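Local coordinates for protein CalG4 (Micromonospora echinospora, PDB 3IA7) that belongs to the GT-B clan of glycosyltransferase-type proteins, with two Rossmann-like domains facing each other, and binds calcium ions, at residues D62-P67 with H80-R85; E202-D205 with A209-G212. One frame throughout, in Å; residues are numbered along the deposited sequence.

Contact 1: D62-P67 with H80-R85; sequences DTFHVP and HLVYVR
V82 lies over one face of the F64 ring, its CG1 3.7 Å from the ring centroid and only 14° off the normal, which qualifies as a CH-pi contact. That methyl approaches the far end of the ring, 3.7 Å from F64 CZ, whereas V82 CG2 sits over the root, 3.8 Å from F64 CG; the two branches thus span the ring lengthwise. F64 reaches this position with CG anti to the backbone N (chi1 -166°), and the side chains come from opposite directions. Across the pair the CA atoms of F64 and V82 are 7.8 Å apart, and the two segments, joined by no hydrogen bond, bury 119 Å². The ring belongs to the irregular loop that follows strand 53-56, at the edge of the seven-stranded parallel sheet of the Rossmann-like N-terminal domain, and it packs the loop onto helix 75-98. Nearly one turn along that helix, R85 brings NH2 to 4.1 Å from F64 CD1, an oblique approach at the border of the contact. Its chain bends at chi3 (-60°), which turns the guanidinium back over the helix, with V82 CA beneath one face. R85 NE forms a salt bridge with E60 OE1, and the V82 side chain touches the same residue.

Contact 2: E202-D205 with A209-G212; sequences ETFD and AFVG
The backbone of 202-205 leaves the end of a 3-10 segment at T203 and becomes extended at F204, while 209-212 holds the last two residues of strand 208-210 and the turn into which V211 and G212 lead. Three residues separate the segments, and no backbone hydrogen bond crosses between them, so the contact, which buries 88 Å², rests on F204 and F210, both of which set out toward the other segment and whose side chains cross at about a right angle. The two share the same first torsion (chi1 -74° and -63°), which places each CG opposite its carbonyl carbon and brings the rings together as an offset edge-to-face pair: the edge of F210 is directed at the face of F204, with centroids 5.8 Å apart and planes at 83°. The offset is evident in the closest atoms, which lie near the root of F204 instead of its ring centre. F210 CZ is 3.8 Å from F204 CG, and F210 CE2 is 3.8 Å from F204 CB, which lies in the plane of the F210 ring at its edge. Strand 208-210 is the last strand of the parallel N-terminal sheet, paired with 189-191, and the contact folds the connecting loop of this Rossmann-like domain back against that border. A209 and V211 make backbone hydrogen bonds to strand 189-191, and F210 also touches V191. F204 in turn packs edge-to-face with F208 and touches N137; both residues of the pair are buried. T203 OG1 is hydrogen-bonded to F200 O and N137 ND2, and D205 OD2 forms a salt bridge with R207.

Both contacts belong to the N-terminal Rossmann-like half of the GT-B architecture, and they follow one another along the chain, contact 1 being complete before contact 2 begins. Their centres are 32 Å apart and their nearest atoms about 16 Å, so they do not touch. In the seven-stranded parallel sheet the two outermost strands are 53-56 and 208-210: the loop of contact 1 follows the first, whereas contact 2 includes the second. Each therefore involves a loop associated with a different border of one sheet, contact 1 joining it to helix 75-98 and contact 2 to the strand itself. Neither segment pair touches the other protein chain of the assembly.

Contact 1: D62-P67 with H80-R85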
ATOM      1  N   ASP A  62     -23.012   4.145  16.139  1.00 28.01           N
ATOM      2  CA  ASP A  62     -23.923   3.131  15.662  1.00 30.41           C
ATOM      3  C   ASP A  62     -25.347   3.667  15.699  1.00 31.75           C
ATOM      4  O   ASP A  62     -26.115   3.437  14.774  1.00 32.55           O
ATOM      5  CB  ASP A  62     -23.785   1.861  16.510  1.00 29.88           C
ATOM      6  CG  ASP A  62     -22.539   1.064  16.137  1.00 29.42           C
ATOM      7  OD1 ASP A  62     -21.709   1.610  15.382  1.00 28.79           O
ATOM      8  OD2 ASP A  62     -22.402  -0.088  16.588  1.00 31.05           O
ATOM      9  N   THR A  63     -25.666   4.403  16.762  1.00 33.17           N
ATOM     10  CA  THR A  63     -27.027   4.869  17.019  1.00 34.94           C
ATOM     11  C   THR A  63     -27.134   6.398  16.957  1.00 35.67           C
ATOM     12  O   THR A  63     -28.239   6.949  16.917  1.00 35.67           O
ATOM     13  CB  THR A  63     -27.529   4.359  18.389  1.00 34.90           C
ATOM     14  OG1 THR A  63     -26.608   4.776  19.418  1.00 35.51           O
ATOM     15  CG2 THR A  63     -27.620   2.839  18.382  1.00 34.61           C
ATOM     16  N   PHE A  64     -25.987   7.069  17.004  1.00 36.53           N
ATOM     17  CA  PHE A  64     -25.878   8.495  16.698  1.00 37.95           C
ATOM     18  C   PHE A  64     -25.578   8.576  15.211  1.00 39.21           C
ATOM     19  O   PHE A  64     -24.431   8.825  14.774  1.00 39.36           O
ATOM     20  CB  PHE A  64     -24.764   9.152  17.512  1.00 37.49           C
ATOM     21  CG  PHE A  64     -24.795  10.657  17.518  1.00 36.86           C
ATOM     22  CD1 PHE A  64     -25.390  11.345  18.578  1.00 36.14           C
ATOM     23  CD2 PHE A  64     -24.174  11.389  16.505  1.00 36.75           C
ATOM     24  CE1 PHE A  64     -25.389  12.751  18.612  1.00 36.07           C
ATOM     25  CE2 PHE A  64     -24.173  12.788  16.523  1.00 35.56           C
ATOM     26  CZ  PHE A  64     -24.784  13.470  17.574  1.00 36.17           C
ATOM     27  N   HIS A  65     -26.628   8.282  14.452  1.00 40.63           N
ATOM     28  CA  HIS A  65     -26.658   8.353  13.006  1.00 42.18           C
ATOM     29  C   HIS A  65     -27.896   9.163  12.699  1.00 42.73           C
ATOM     30  O   HIS A  65     -27.840  10.183  12.009  1.00 43.00           O
ATOM     31  CB  HIS A  65     -26.830   6.952  12.398  1.00 42.42           C
ATOM     32  CG  HIS A  65     -25.545   6.263  12.059  1.00 43.83           C
ATOM     33  ND1 HIS A  65     -24.406   6.946  11.685  1.00 44.87           N
ATOM     34  CD2 HIS A  65     -25.234   4.946  11.992  1.00 44.75           C
ATOM     35  CE1 HIS A  65     -23.442   6.079  11.422  1.00 45.32           C
ATOM     36  NE2 HIS A  65     -23.919   4.859  11.603  1.00 45.30           N
ATOM     37  N   VAL A  66     -29.007   8.698  13.278  1.00 43.41           N
ATOM     38  CA  VAL A  66     -30.351   9.212  13.034  1.00 43.88           C
ATOM     39  C   VAL A  66     -30.785  10.319  14.018  1.00 44.26           C
ATOM     40  O   VAL A  66     -31.683  11.095  13.679  1.00 44.31           O
ATOM     41  CB  VAL A  66     -31.396   8.061  13.053  1.00 43.81           C
ATOM     42  CG1 VAL A  66     -32.224   8.084  11.786  1.00 43.63           C
ATOM     43  CG2 VAL A  66     -30.705   6.696  13.218  1.00 43.72           C
ATOM     44  N   PRO A  67     -30.157  10.401  15.229  1.00 44.80           N
ATOM     45  CA  PRO A  67     -30.510  11.457  16.198  1.00 44.98           C
ATOM     46  C   PRO A  67     -30.123  12.838  15.695  1.00 45.29           C
ATOM     47  O   PRO A  67     -30.878  13.804  15.887  1.00 45.51           O
ATOM     48  CB  PRO A  67     -29.671  11.102  17.432  1.00 44.98           C
ATOM     49  CG  PRO A  67     -28.499  10.356  16.884  1.00 44.77           C
ATOM     50  CD  PRO A  67     -29.098   9.530  15.775  1.00 44.75           C
ATOM     51  N   HIS A  80     -20.794  17.717  20.695  1.00 19.32           N
ATOM     52  CA  HIS A  80     -19.723  17.635  21.687  1.00 18.83           C
ATOM     53  C   HIS A  80     -19.927  16.506  22.696  1.00 17.89           C
ATOM     54  O   HIS A  80     -18.956  15.885  23.129  1.00 17.19           O
ATOM     55  CB  HIS A  80     -19.561  18.931  22.460  1.00 17.44           C
ATOM     56  CG  HIS A  80     -19.229  20.120  21.598  1.00 19.49           C
ATOM     57  ND1 HIS A  80     -18.390  20.033  20.508  1.00 18.80           N
ATOM     58  CD2 HIS A  80     -19.576  21.423  21.704  1.00 18.76           C
ATOM     59  CE1 HIS A  80     -18.250  21.231  19.965  1.00 22.76           C
ATOM     60  NE2 HIS A  80     -18.976  22.089  20.663  1.00 20.28           N
ATOM     61  N   LEU A  81     -21.158  16.307  23.138  1.00 17.41           N
ATOM     62  CA  LEU A  81     -21.410  15.250  24.143  1.00 18.44           C
ATOM     63  C   LEU A  81     -21.175  13.855  23.579  1.00 17.19           C
ATOM     64  O   LEU A  81     -20.656  12.972  24.298  1.00 17.90           O
ATOM     65  CB  LEU A  81     -22.810  15.360  24.804  1.00 17.63           C
ATOM     66  CG  LEU A  81     -22.984  16.629  25.671  1.00 17.73           C
ATOM     67  CD1 LEU A  81     -24.442  16.747  26.107  1.00 18.80           C
ATOM     68  CD2 LEU A  81     -22.058  16.636  26.881  1.00 18.98           C
ATOM     69  N   VAL A  82     -21.515  13.650  22.303  1.00 17.30           N
ATOM     70  CA  VAL A  82     -21.283  12.332  21.699  1.00 17.55           C
ATOM     71  C   VAL A  82     -19.778  12.101  21.548  1.00 16.73           C
ATOM     72  O   VAL A  82     -19.336  10.974  21.655  1.00 16.30           O
ATOM     73  CB  VAL A  82     -22.061  12.061  20.340  1.00 18.40           C
ATOM     74  CG1 VAL A  82     -21.559  12.911  19.200  1.00 19.43           C
ATOM     75  CG2 VAL A  82     -21.912  10.597  19.951  1.00 18.50           C
ATOM     76  N   TYR A  83     -19.027  13.167  21.307  1.00 16.72           N
ATOM     77  CA  TYR A  83     -17.553  13.099  21.203  1.00 16.57           C
ATOM     78  C   TYR A  83     -16.976  12.589  22.536  1.00 15.86           C
ATOM     79  O   TYR A  83     -16.109  11.683  22.573  1.00 14.93           O
ATOM     80  CB  TYR A  83     -17.001  14.500  20.872  1.00 16.15           C
ATOM     81  CG  TYR A  83     -15.490  14.587  20.876  1.00 18.56           C
ATOM     82  CD1 TYR A  83     -14.741  14.109  19.780  1.00 17.68           C
ATOM     83  CD2 TYR A  83     -14.791  15.117  21.979  1.00 16.22           C
ATOM     84  CE1 TYR A  83     -13.332  14.188  19.786  1.00 18.81           C
ATOM     85  CE2 TYR A  83     -13.395  15.193  21.987  1.00 18.15           C
ATOM     86  CZ  TYR A  83     -12.683  14.723  20.890  1.00 15.47           C
ATOM     87  OH  TYR A  83     -11.309  14.781  20.862  1.00 18.39           O
ATOM     88  N   VAL A  84     -17.440  13.206  23.622  1.00 14.50           N
ATOM     89  CA  VAL A  84     -17.028  12.790  24.966  1.00 14.04           C
ATOM     90  C   VAL A  84     -17.431  11.333  25.263  1.00 13.20           C
ATOM     91  O   VAL A  84     -16.586  10.557  25.744  1.00 12.47           O
ATOM     92  CB  VAL A  84     -17.491  13.780  26.071  1.00 13.99           C
ATOM     93  CG1 VAL A  84     -17.096  13.246  27.454  1.00 13.85           C
ATOM     94  CG2 VAL A  84     -16.836  15.178  25.844  1.00 13.21           C
ATOM     95  N   ARG A  85     -18.677  10.963  24.971  1.00 12.04           N
ATOM     96  CA  ARG A  85     -19.127   9.585  25.169  1.00 13.47           C
ATOM     97  C   ARG A  85     -18.287   8.584  24.386  1.00 12.94           C
ATOM     98  O   ARG A  85     -17.973   7.509  24.901  1.00 12.41           O
ATOM     99  CB  ARG A  85     -20.602   9.382  24.838  1.00 13.17           C
ATOM    100  CG  ARG A  85     -21.588  10.082  25.794  1.00 15.82           C
ATOM    101  CD  ARG A  85     -23.007   9.569  25.609  1.00 16.70           C
ATOM    102  NE  ARG A  85     -23.520   9.773  24.254  1.00 20.34           N
ATOM    103  CZ  ARG A  85     -24.143  10.877  23.840  1.00 23.10           C
ATOM    104  NH1 ARG A  85     -24.341  11.892  24.680  1.00 22.72           N
ATOM    105  NH2 ARG A  85     -24.574  10.963  22.583  1.00 25.25           N
TER

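Contact 2: E202-D205 with A209-G212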
ATOM      1  N   GLU A 202       7.182  25.939  11.189  1.00 14.04           N
ATOM      2  CA  GLU A 202       8.439  26.368  11.854  1.00 14.61           C
ATOM      3  C   GLU A 202       8.352  26.456  13.378  1.00 14.19           C
ATOM      4  O   GLU A 202       9.382  26.473  14.054  1.00 13.97           O
ATOM      5  CB  GLU A 202       8.969  27.695  11.272  1.00 13.35           C
ATOM      6  CG  GLU A 202       8.164  28.936  11.668  1.00 15.26           C
ATOM      7  CD  GLU A 202       8.648  30.181  10.954  1.00 16.06           C
ATOM      8  OE1 GLU A 202       9.093  30.081   9.798  1.00 18.99           O
ATOM      9  OE2 GLU A 202       8.562  31.253  11.534  1.00 16.40           O
ATOM     10  N   THR A 203       7.120  26.542  13.890  1.00 14.03           N
ATOM     11  CA  THR A 203       6.873  26.750  15.305  1.00 14.28           C
ATOM     12  C   THR A 203       6.774  25.412  16.052  1.00 14.72           C
ATOM     13  O   THR A 203       6.666  25.390  17.271  1.00 13.48           O
ATOM     14  CB  THR A 203       5.557  27.561  15.536  1.00 14.28           C
ATOM     15  OG1 THR A 203       4.426  26.730  15.180  1.00 15.20           O
ATOM     16  CG2 THR A 203       5.577  28.825  14.717  1.00 11.95           C
ATOM     17  N   PHE A 204       6.814  24.300  15.322  1.00 14.33           N
ATOM     18  CA  PHE A 204       6.623  22.977  15.940  1.00 15.27           C
ATOM     19  C   PHE A 204       7.956  22.396  16.366  1.00 15.79           C
ATOM     20  O   PHE A 204       8.839  22.186  15.517  1.00 16.71           O
ATOM     21  CB  PHE A 204       5.804  22.000  15.011  1.00 15.49           C
ATOM     22  CG  PHE A 204       4.342  22.340  14.956  1.00 15.19           C
ATOM     23  CD1 PHE A 204       3.424  21.741  15.869  1.00 12.28           C
ATOM     24  CD2 PHE A 204       3.899  23.321  14.075  1.00 14.41           C
ATOM     25  CE1 PHE A 204       2.078  22.127  15.876  1.00 14.58           C
ATOM     26  CE2 PHE A 204       2.574  23.724  14.041  1.00 18.35           C
ATOM     27  CZ  PHE A 204       1.627  23.104  14.953  1.00 16.54           C
ATOM     28  N   ASP A 205       8.108  22.146  17.669  1.00 15.17           N
ATOM     29  CA  ASP A 205       9.380  21.666  18.176  1.00 17.44           C
ATOM     30  C   ASP A 205       9.630  20.175  17.923  1.00 17.91           C
ATOM     31  O   ASP A 205       8.816  19.503  17.294  1.00 17.52           O
ATOM     32  CB  ASP A 205       9.633  22.077  19.645  1.00 16.74           C
ATOM     33  CG  ASP A 205       8.672  21.446  20.621  1.00 17.86           C
ATOM     34  OD1 ASP A 205       8.090  20.369  20.346  1.00 16.28           O
ATOM     35  OD2 ASP A 205       8.471  22.039  21.706  1.00 20.37           O
ATOM     36  N   ALA A 209       6.857  14.841  15.062  1.00 12.98           N
ATOM     37  CA  ALA A 209       7.498  14.238  13.885  1.00 13.79           C
ATOM     38  C   ALA A 209       6.545  14.244  12.653  1.00 14.35           C
ATOM     39  O   ALA A 209       5.479  13.602  12.654  1.00 13.93           O
ATOM     40  CB  ALA A 209       7.980  12.814  14.198  1.00 13.05           C
ATOM     41  N   PHE A 210       6.929  14.971  11.613  1.00 11.60           N
ATOM     42  CA  PHE A 210       6.063  15.035  10.365  1.00 11.86           C
ATOM     43  C   PHE A 210       6.501  13.911   9.413  1.00 11.29           C
ATOM     44  O   PHE A 210       7.458  14.064   8.620  1.00 11.36           O
ATOM     45  CB  PHE A 210       6.120  16.436   9.721  1.00 11.73           C
ATOM     46  CG  PHE A 210       5.566  17.516  10.632  1.00 12.47           C
ATOM     47  CD1 PHE A 210       4.191  17.831  10.585  1.00 12.80           C
ATOM     48  CD2 PHE A 210       6.381  18.115  11.591  1.00  9.19           C
ATOM     49  CE1 PHE A 210       3.644  18.809  11.471  1.00 11.99           C
ATOM     50  CE2 PHE A 210       5.868  19.104  12.510  1.00 10.04           C
ATOM     51  CZ  PHE A 210       4.480  19.424  12.447  1.00 12.30           C
ATOM     52  N   VAL A 211       5.868  12.751   9.553  1.00 12.12           N
ATOM     53  CA  VAL A 211       6.329  11.536   8.844  1.00 12.06           C
ATOM     54  C   VAL A 211       5.704  11.329   7.463  1.00 12.35           C
ATOM     55  O   VAL A 211       6.092  10.439   6.695  1.00 13.43           O
ATOM     56  CB  VAL A 211       6.236  10.237   9.739  1.00 12.75           C
ATOM     57  CG1 VAL A 211       7.058  10.422  11.073  1.00 13.45           C
ATOM     58  CG2 VAL A 211       4.733   9.867   9.953  1.00 11.88           C
ATOM     59  N   GLY A 212       4.735  12.152   7.129  1.00 13.28           N
ATOM     60  CA  GLY A 212       4.036  12.027   5.852  1.00 14.18           C
ATOM     61  C   GLY A 212       2.977  10.892   5.769  1.00 13.35           C
ATOM     62  O   GLY A 212       2.812  10.120   6.765  1.00 15.42           O
TER